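Local atomic coordinates of probable amino acid aminotransferase (Mycobacterium tuberculosis, PDB entry 6Q1S), a protein that belongs to the class IV aminotransferase family and binds 4'-deoxy-4'-aminopyridoxal-5'-phosphate and 2-oxoglutaric acid in neighbouring pockets. Residues Thr35-Arg39 with Ser255-Ala259; Glu47-Leu53 with Arg69-Ala73. All coordinates share one frame; numbering follows the deposited sequence.

Contact 1. Residues Thr35-Arg39 with Ser255-Ala259; sequences TLLVR and SMTLA. With PMP (4'-deoxy-4'-aminopyridoxal-5'-phosphate), chain G; AKG (2-oxoglutaric acid), chain H.
T35 and S255 meet through a backbone oxygen laid on a side-chain carbon, T35 O to S255 CB at 3.3 Å, and the strand joins the loop without any backbone hydrogen bond between them. S255 O in turn lies 3.5 Å from L37 CB, two residues along the strand from T35. L37 turns its CG anti to its own backbone N (chi1 178°), which carries CD2 across to L258; the two leucines cross at about a right angle, L37 CD2 to L258 CD2 at 4.0 Å. L258 reaches back with its other methyl, CD1, which approaches the guanidinium of R39 obliquely, coming from the opposite direction and nearest R39 NH2, at 3.3 Å. R39 finds its charge partners elsewhere, E88 at NE and D284 at NH1, so its part here is contact through the flat group.

Within the class IV aminotransferase fold, strand 31-39 belongs to the antiparallel sheet, while 255-257, with helical backbone angles but without helical bonding, links strand 249-254 to 258-265 of the mixed sheet; L258, after this link, has a positive phi (64°). The link touches both ligands. S255 OG donates to PMP O1P at 2.8 Å and is itself hydrogen-bonded to H49 NE2, a second-shell residue that probably helps to orient the hydroxyl. S255 N also comes near O1P, but that weak bond is strongly bent and its shortness is doubtful. M256 bends at its last torsion (chi3 74°), bringing CE to 3.2 Å from AKG O2, while M256 O accepts from R122. The same carboxylate oxygen, AKG O2, receives a hydrogen bond from T257 OG1 at 3.0 Å.

Contact 2. Residues Glu47-Leu53 with Arg69-Ala73; sequences EAHLQRL and RWRRA. With PMP (4'-deoxy-4'-aminopyridoxal-5'-phosphate), chain G.
E47 folds at chi2 (-51°) and R71 at chi3 (-92°), and these two bends carry a carboxylate and a guanidinium together across the gap between their helices. The helices are 46-59 and 67-84, consecutive in the chain and both lying against the antiparallel sheet. The axes of 47-53 and 69-73 run in largely opposed directions but well off antiparallel, 136° between them, and come no closer than 11.4 Å, so side chains alone bridge the gap. R71 NH1 is gripped by both carboxylate oxygens: a salt bridge to E47 OE2 at 2.7 Å, which lies at the edge of the guanidinium, and a weak, bent hydrogen bond to E47 OE1.

Beneath this polar pair L50 spreads its two methyls over two neighbours. CD1 rests on the aliphatic part of R71, 3.6 Å from CG, and CD2 meets W70 CB at 3.8 Å. One turn further, L53 CD2 sits over a face of the W70 indole, 4.2 Å from the centroid of the five-membered ring and almost on its normal, a CH-pi contact. W70 also packs on A107 and V109 of the sheet, and L53 on V32 and E34. From helix 46-59, R52, bent at chi3, reaches the PMP phosphate with NE held by E34; its NH2 donates to PMP O3P at 2.9 Å, and NH1 gives the same oxygen a weaker bond.

Overall arrangement
From the N terminus, strand 31-39 supplies the first half of contact 1, and the chain then turns through strand 42-43 into helix 46-59. Contact 2 closes a short loop from that helix to helix 67-84, and so lies wholly inside the much longer loop that contact 1 closes when 255-259 returns to the strand. Contact 2 joins consecutive helices resting on the antiparallel sheet; contact 1 ties that sheet to the mixed one. Their centres are about 15 Å apart, yet a probable hydrogen bond, S255 OG to H49 NE2 at 2.8 Å, links them directly, and L36 CG packs on H49 CG. Both also reach the PMP phosphate, one from a loop, the other from a helix.

Contact 1. Residues Thr35-Arg39 with Ser255-Ala259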
# COMPACT_ATOMS: atom_id res chain seq x y z
N THR B 35 4.69 14.45 5.45
CA THR B 35 3.93 15.04 6.54
C THR B 35 4.82 16.01 7.30
O THR B 35 5.92 15.65 7.72
CB THR B 35 3.38 13.98 7.50
OG1 THR B 35 2.41 13.17 6.82
CG2 THR B 35 2.73 14.63 8.71
N LEU B 36 4.34 17.24 7.45
CA LEU B 36 5.09 18.30 8.11
C LEU B 36 4.27 18.87 9.25
O LEU B 36 3.04 18.88 9.21
CB LEU B 36 5.47 19.42 7.13
CG LEU B 36 6.37 19.09 5.95
CD1 LEU B 36 5.57 18.53 4.78
CD2 LEU B 36 7.15 20.32 5.51
N LEU B 37 4.97 19.35 10.27
CA LEU B 37 4.34 19.97 11.43
C LEU B 37 4.50 21.48 11.35
O LEU B 37 5.61 21.99 11.14
CB LEU B 37 4.95 19.44 12.73
CG LEU B 37 4.41 20.03 14.03
CD1 LEU B 37 3.02 19.49 14.34
CD2 LEU B 37 5.37 19.74 15.18
N VAL B 38 3.39 22.20 11.50
CA VAL B 38 3.41 23.65 11.60
C VAL B 38 3.45 24.02 13.07
O VAL B 38 2.53 23.70 13.83
CB VAL B 38 2.19 24.27 10.91
CG1 VAL B 38 2.13 25.77 11.18
CG2 VAL B 38 2.23 24.01 9.41
N ARG B 39 4.52 24.70 13.48
CA ARG B 39 4.70 25.09 14.88
C ARG B 39 5.30 26.48 14.93
O ARG B 39 6.32 26.75 14.28
CB ARG B 39 5.59 24.09 15.63
CG ARG B 39 6.05 24.59 16.99
CD ARG B 39 6.99 23.60 17.68
NE ARG B 39 6.26 22.51 18.33
CZ ARG B 39 6.81 21.62 19.14
NH1 ARG B 39 8.11 21.69 19.42
NH2 ARG B 39 6.07 20.67 19.70
N SER B 255 7.53 13.19 12.39
CA SER B 255 7.47 14.62 12.14
C SER B 255 6.35 15.30 12.93
O SER B 255 6.53 16.42 13.42
CB SER B 255 7.28 14.88 10.65
OG SER B 255 8.44 14.50 9.92
N MET B 256 5.20 14.64 13.08
CA MET B 256 4.07 15.25 13.77
C MET B 256 4.01 14.88 15.25
O MET B 256 3.80 15.76 16.10
CB MET B 256 2.76 14.86 13.07
CG MET B 256 1.51 15.41 13.74
SD MET B 256 0.02 15.17 12.74
CE MET B 256 -0.25 13.41 12.95
N THR B 257 4.19 13.60 15.57
CA THR B 257 4.17 13.17 16.97
C THR B 257 5.45 13.54 17.70
O THR B 257 5.47 13.53 18.94
CB THR B 257 3.94 11.65 17.04
OG1 THR B 257 2.91 11.28 16.12
CG2 THR B 257 3.53 11.23 18.44
N LEU B 258 6.51 13.87 16.97
CA LEU B 258 7.81 14.23 17.53
C LEU B 258 8.44 13.05 18.27
O LEU B 258 9.16 12.26 17.66
CB LEU B 258 7.70 15.45 18.45
CG LEU B 258 7.26 16.74 17.75
CD1 LEU B 258 7.54 17.94 18.64
CD2 LEU B 258 7.94 16.90 16.40
N ALA B 259 8.19 12.92 19.57
CA ALA B 259 8.84 11.87 20.36
C ALA B 259 7.86 11.29 21.36
O ALA B 259 7.37 12.00 22.24
CB ALA B 259 10.08 12.42 21.08
N1 PMP G . 8.86 5.37 9.33
C2 PMP G . 7.67 5.35 8.68
C2A PMP G . 7.17 4.08 8.04
C3 PMP G . 6.84 6.58 8.60
O3 PMP G . 5.64 6.59 7.96
C4 PMP G . 7.37 7.80 9.26
C4A PMP G . 6.61 9.10 9.23
N4A PMP G . 5.32 8.93 9.93
C5 PMP G . 8.69 7.69 9.93
C6 PMP G . 9.35 6.46 9.92
C5A PMP G . 9.30 8.89 10.62
O4P PMP G . 9.63 9.88 9.64
P PMP G . 9.58 11.44 10.01
O1P PMP G . 8.16 11.79 10.41
O2P PMP G . 10.53 11.71 11.15
O3P PMP G . 9.98 12.25 8.80
C1 AKG H . 1.68 10.41 12.93
O1 AKG H . 1.13 9.75 13.84
O2 AKG H . 2.31 11.46 13.16
C2 AKG H . 1.57 9.94 11.55
O5 AKG H . 2.58 9.74 10.89
C3 AKG H . 0.21 9.68 10.95
C4 AKG H . -0.20 8.24 11.21
C5 AKG H . -1.63 8.19 11.69
O3 AKG H . -2.30 9.25 11.68
O4 AKG H . -2.09 7.10 12.09

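Contact 2. Residues Glu47-Leu53 with Arg69-Ala73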
# COMPACT_ATOMS: atom_id res chain seq x y z
N GLU B 47 12.90 21.68 3.70
CA GLU B 47 13.85 21.13 2.74
C GLU B 47 14.05 19.63 2.94
O GLU B 47 14.09 18.87 1.97
CB GLU B 47 15.19 21.87 2.83
CG GLU B 47 15.11 23.33 2.41
CD GLU B 47 14.46 23.50 1.05
OE1 GLU B 47 13.56 24.35 0.92
OE2 GLU B 47 14.85 22.77 0.10
N ALA B 48 14.18 19.19 4.19
CA ALA B 48 14.40 17.77 4.44
C ALA B 48 13.20 16.93 3.99
O ALA B 48 13.37 15.77 3.60
CB ALA B 48 14.68 17.53 5.92
N HIS B 49 12.00 17.50 4.05
CA HIS B 49 10.82 16.78 3.58
C HIS B 49 10.73 16.81 2.06
O HIS B 49 10.29 15.83 1.44
CB HIS B 49 9.56 17.36 4.21
CG HIS B 49 9.35 16.95 5.63
ND1 HIS B 49 9.88 17.65 6.69
CD2 HIS B 49 8.67 15.91 6.17
CE1 HIS B 49 9.53 17.06 7.82
NE2 HIS B 49 8.80 16.00 7.53
N LEU B 50 11.14 17.92 1.44
CA LEU B 50 11.17 17.98 -0.02
C LEU B 50 12.34 17.21 -0.61
O LEU B 50 12.26 16.77 -1.77
CB LEU B 50 11.21 19.44 -0.49
CG LEU B 50 10.01 20.32 -0.17
CD1 LEU B 50 10.29 21.76 -0.57
CD2 LEU B 50 8.75 19.81 -0.86
N GLN B 51 13.42 17.04 0.15
CA GLN B 51 14.52 16.20 -0.32
C GLN B 51 14.10 14.74 -0.35
O GLN B 51 14.36 14.03 -1.32
CB GLN B 51 15.74 16.40 0.58
CG GLN B 51 16.54 17.65 0.25
CD GLN B 51 17.70 17.87 1.20
OE1 GLN B 51 17.90 17.11 2.14
NE2 GLN B 51 18.48 18.92 0.95
N ARG B 52 13.45 14.27 0.72
CA ARG B 52 12.94 12.91 0.74
C ARG B 52 11.80 12.73 -0.26
O ARG B 52 11.65 11.66 -0.86
CB ARG B 52 12.48 12.55 2.15
CG ARG B 52 11.96 11.14 2.30
CD ARG B 52 11.85 10.77 3.76
NE ARG B 52 10.61 11.27 4.35
CZ ARG B 52 10.34 11.24 5.65
NH1 ARG B 52 11.21 10.72 6.50
NH2 ARG B 52 9.19 11.72 6.09
N LEU B 53 10.98 13.77 -0.44
CA LEU B 53 9.93 13.71 -1.46
C LEU B 53 10.52 13.55 -2.85
O LEU B 53 9.97 12.81 -3.68
CB LEU B 53 9.06 14.97 -1.39
CG LEU B 53 7.89 15.02 -2.37
CD1 LEU B 53 6.79 14.07 -1.92
CD2 LEU B 53 7.35 16.44 -2.48
N ARG B 69 7.93 25.18 -6.98
CA ARG B 69 6.47 25.15 -6.98
C ARG B 69 5.93 24.58 -5.67
O ARG B 69 4.91 25.06 -5.16
CB ARG B 69 5.98 24.34 -8.17
CG ARG B 69 4.64 24.78 -8.76
CD ARG B 69 4.68 24.68 -10.28
NE ARG B 69 3.35 24.77 -10.89
CZ ARG B 69 2.67 23.73 -11.35
NH1 ARG B 69 3.18 22.51 -11.29
NH2 ARG B 69 1.47 23.91 -11.89
N TRP B 70 6.60 23.56 -5.12
CA TRP B 70 6.17 23.00 -3.85
C TRP B 70 6.40 23.97 -2.69
O TRP B 70 5.58 24.04 -1.77
CB TRP B 70 6.89 21.67 -3.59
CG TRP B 70 6.26 20.51 -4.29
CD1 TRP B 70 6.71 19.89 -5.42
CD2 TRP B 70 5.05 19.84 -3.92
NE1 TRP B 70 5.87 18.87 -5.77
CE2 TRP B 70 4.83 18.82 -4.87
CE3 TRP B 70 4.12 20.01 -2.89
CZ2 TRP B 70 3.74 17.96 -4.80
CZ3 TRP B 70 3.03 19.16 -2.83
CH2 TRP B 70 2.85 18.15 -3.78
N ARG B 71 7.50 24.72 -2.72
CA ARG B 71 7.77 25.66 -1.63
C ARG B 71 6.75 26.78 -1.58
O ARG B 71 6.47 27.32 -0.50
CB ARG B 71 9.18 26.24 -1.74
CG ARG B 71 10.29 25.27 -1.36
CD ARG B 71 11.64 25.98 -1.25
NE ARG B 71 12.40 25.96 -2.49
CZ ARG B 71 13.40 25.11 -2.74
NH1 ARG B 71 13.75 24.22 -1.83
NH2 ARG B 71 14.04 25.17 -3.90
N ARG B 72 6.19 27.17 -2.73
CA ARG B 72 5.17 28.21 -2.72
C ARG B 72 3.85 27.68 -2.16
O ARG B 72 3.18 28.37 -1.39
CB ARG B 72 4.97 28.78 -4.12
CG ARG B 72 3.98 29.94 -4.17
CD ARG B 72 3.83 30.46 -5.59
NE ARG B 72 3.34 29.43 -6.50
CZ ARG B 72 3.39 29.52 -7.82
NH1 ARG B 72 3.93 30.59 -8.39
NH2 ARG B 72 2.92 28.54 -8.57
N ALA B 73 3.46 26.47 -2.56
CA ALA B 73 2.22 25.89 -2.05
C ALA B 73 2.27 25.69 -0.54
O ALA B 73 1.28 25.92 0.15
CB ALA B 73 1.93 24.57 -2.76
N1 PMP G . 8.86 5.37 9.33
C2 PMP G . 7.67 5.35 8.68
C2A PMP G . 7.17 4.08 8.04
C3 PMP G . 6.84 6.58 8.60
O3 PMP G . 5.64 6.59 7.96
C4 PMP G . 7.37 7.80 9.26
C4A PMP G . 6.61 9.10 9.23
N4A PMP G . 5.32 8.93 9.93
C5 PMP G . 8.69 7.69 9.93
C6 PMP G . 9.35 6.46 9.92
C5A PMP G . 9.30 8.89 10.62
O4P PMP G . 9.63 9.88 9.64
P PMP G . 9.58 11.44 10.01
O1P PMP G . 8.16 11.79 10.41
O2P PMP G . 10.53 11.71 11.15
O3P PMP G . 9.98 12.25 8.80